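Predicted sugar phosphatases of the HAD superfamily (Cytophaga hutchinsonii, PDB 2HX1) probably hydrolyses phosphate esters of sugars or related metabolites as a magnesium-binding phosphatase of the HAD superfamily. Local coordinates at residues G232-T237 against T254-I259. Residues are numbered along the deposited sequence; the frame is centred on the assembly and turned at random.
With MG (magnesium ion), chain E.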
loop_
_atom_site.group_PDB
_atom_site.type_symbol
_atom_site.label_atom_id
_atom_site.label_comp_id
_atom_site.label_asym_id
_atom_site.label_seq_id
_atom_site.Cartn_x
_atom_site.Cartn_y
_atom_site.Cartn_z
ATOM N N GLY A 232 25.240 6.535 8.306
ATOM C CA GLY A 232 24.121 5.674 8.704
ATOM C C GLY A 232 24.105 4.292 8.088
ATOM O O GLY A 232 24.837 4.020 7.128
ATOM N N ASP A 233 23.258 3.430 8.646
ATOM C CA ASP A 233 23.110 2.050 8.156
ATOM C C ASP A 233 21.835 1.802 7.369
ATOM O O ASP A 233 21.662 0.716 6.813
ATOM C CB ASP A 233 23.205 1.045 9.305
ATOM C CG ASP A 233 22.075 1.207 10.303
ATOM O OD1 ASP A 233 21.844 2.362 10.731
ATOM O OD2 ASP A 233 21.405 0.195 10.638
ATOM N N THR A 234 20.959 2.800 7.293
ATOM C CA THR A 234 19.631 2.655 6.688
ATOM C C THR A 234 19.418 3.652 5.565
ATOM O O THR A 234 19.544 4.862 5.784
ATOM C CB THR A 234 18.556 2.843 7.762
ATOM O OG1 THR A 234 18.825 1.934 8.834
ATOM C CG2 THR A 234 17.125 2.580 7.201
ATOM N N LEU A 235 19.123 3.136 4.368
ATOM C CA LEU A 235 19.009 3.969 3.157
ATOM C C LEU A 235 17.852 4.988 3.223
ATOM O O LEU A 235 17.995 6.176 2.928
ATOM C CB LEU A 235 18.857 3.073 1.908
ATOM C CG LEU A 235 20.150 2.345 1.506
ATOM C CD1 LEU A 235 19.907 1.118 0.652
ATOM C CD2 LEU A 235 21.170 3.247 0.783
ATOM N N HIS A 236 16.700 4.503 3.622
ATOM C CA HIS A 236 15.488 5.266 3.465
ATOM C C HIS A 236 15.315 6.286 4.578
ATOM O O HIS A 236 14.411 7.102 4.488
ATOM C CB HIS A 236 14.258 4.340 3.379
ATOM C CG HIS A 236 14.271 3.230 4.377
ATOM N ND1 HIS A 236 13.590 3.299 5.575
ATOM C CD2 HIS A 236 14.914 2.034 4.371
ATOM C CE1 HIS A 236 13.800 2.185 6.259
ATOM N NE2 HIS A 236 14.600 1.402 5.551
ATOM N N THR A 237 16.175 6.265 5.609
ATOM C CA THR A 237 16.126 7.280 6.654
ATOM C C THR A 237 17.416 8.166 6.678
ATOM O O THR A 237 17.397 9.380 6.349
ATOM C CB THR A 237 15.889 6.644 8.081
ATOM O OG1 THR A 237 16.914 5.697 8.371
ATOM C CG2 THR A 237 14.549 5.908 8.193
ATOM N N THR A 254 27.319 -2.119 9.024
ATOM C CA THR A 254 27.258 -2.752 10.306
ATOM C C THR A 254 25.837 -2.884 10.847
ATOM O O THR A 254 25.661 -3.295 11.992
ATOM C CB THR A 254 28.125 -1.998 11.348
ATOM O OG1 THR A 254 27.893 -0.583 11.250
ATOM C CG2 THR A 254 29.606 -2.304 11.129
ATOM N N GLY A 255 24.834 -2.564 10.039
ATOM C CA GLY A 255 23.452 -2.501 10.531
ATOM C C GLY A 255 22.447 -3.060 9.555
ATOM O O GLY A 255 22.641 -4.157 9.043
ATOM N N ASN A 256 21.383 -2.301 9.286
ATOM C CA ASN A 256 20.293 -2.744 8.419
ATOM C C ASN A 256 20.688 -3.079 6.997
ATOM O O ASN A 256 19.984 -3.817 6.346
ATOM C CB ASN A 256 19.173 -1.693 8.328
ATOM C CG ASN A 256 18.323 -1.591 9.603
ATOM O OD1 ASN A 256 18.177 -2.549 10.379
ATOM N ND2 ASN A 256 17.760 -0.403 9.823
ATOM N N THR A 257 21.730 -2.472 6.460
ATOM C CA THR A 257 22.108 -2.767 5.072
ATOM C C THR A 257 23.284 -3.745 5.135
ATOM O O THR A 257 24.387 -3.363 5.463
ATOM C CB THR A 257 22.444 -1.491 4.250
ATOM O OG1 THR A 257 21.437 -0.492 4.469
ATOM C CG2 THR A 257 22.488 -1.790 2.742
ATOM N N ARG A 258 23.029 -5.023 4.888
ATOM C CA ARG A 258 24.089 -6.027 4.902
ATOM C C ARG A 258 24.882 -5.945 3.608
ATOM O O ARG A 258 24.332 -5.555 2.561
ATOM C CB ARG A 258 23.494 -7.421 5.086
ATOM C CG ARG A 258 22.729 -7.565 6.420
ATOM C CD ARG A 258 22.498 -9.012 6.857
ATOM N NE ARG A 258 22.485 -9.943 5.721
ATOM C CZ ARG A 258 23.350 -10.947 5.523
ATOM N NH1 ARG A 258 24.332 -11.208 6.397
ATOM N NH2 ARG A 258 23.224 -11.705 4.435
ATOM N N ILE A 259 26.162 -6.303 3.668
ATOM C CA ILE A 259 27.049 -6.195 2.500
ATOM C C ILE A 259 26.534 -6.943 1.242
ATOM O O ILE A 259 26.641 -6.422 0.120
ATOM C CB ILE A 259 28.522 -6.611 2.860
ATOM C CG1 ILE A 259 29.488 -6.274 1.727
ATOM C CG2 ILE A 259 28.633 -8.071 3.153
ATOM C CD1 ILE A 259 30.948 -6.400 2.115
HETATM MG MG MG E . 20.581 2.945 12.286
HETATM O O HOH W 1 19.569 1.226 12.395
HETATM O O HOH W 2 19.351 3.933 10.826
HETATM O O HOH W 3 18.771 0.179 4.039
HETATM O O HOH W 4 19.426 3.766 13.768
#
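The CA atoms of 232-237 and 254-259 are nearest each other at Asp233 and Gly255, 5.1 Å apart, and a CB on Gly255 would clash with Asp233 OD2. Asp233 divides its carboxylate: with CG between the backbone N and the carbonyl carbon (chi1 64°), OD1 binds magnesium at 2.1 Å, while OD2 accepts Asn256 N at 2.8 Å through its anti lone pair. That bond is nearly straight (171°), and a metal-bound water also donates to OD2, so the metal bond on OD1 and two donors on OD2 together fix the turn of the carboxylate. Asn256 crosses Thr234 obliquely and gives ND2 to Thr234 OG1 at 2.8 Å, a bent bond (145°) with the hydroxyl somewhat out of the amide plane; OG1 also hydrogen-bonds a second metal-bound water. Thr234 is thus second-shell through that water, and Asn256 through its backbone N-H to Asp233. An alanine in place of Asn256 would keep that N-H but remove the ND2 donor, and would probably leave Thr234 OG1 less firmly oriented. Thr257 OG1 donates to Asp233 O at 2.6 Å from above the carbonyl plane, and a further water links it to Leu235 N. Asp20 and Phe22 O complete the protein ligands, as expected for a HAD active site. Here the loops follow adjacent parallel strands 228-232 and 248-252; helix 235-245 starts just beyond Thr234, and helix 262-269 packs against Leu235 and Thr257.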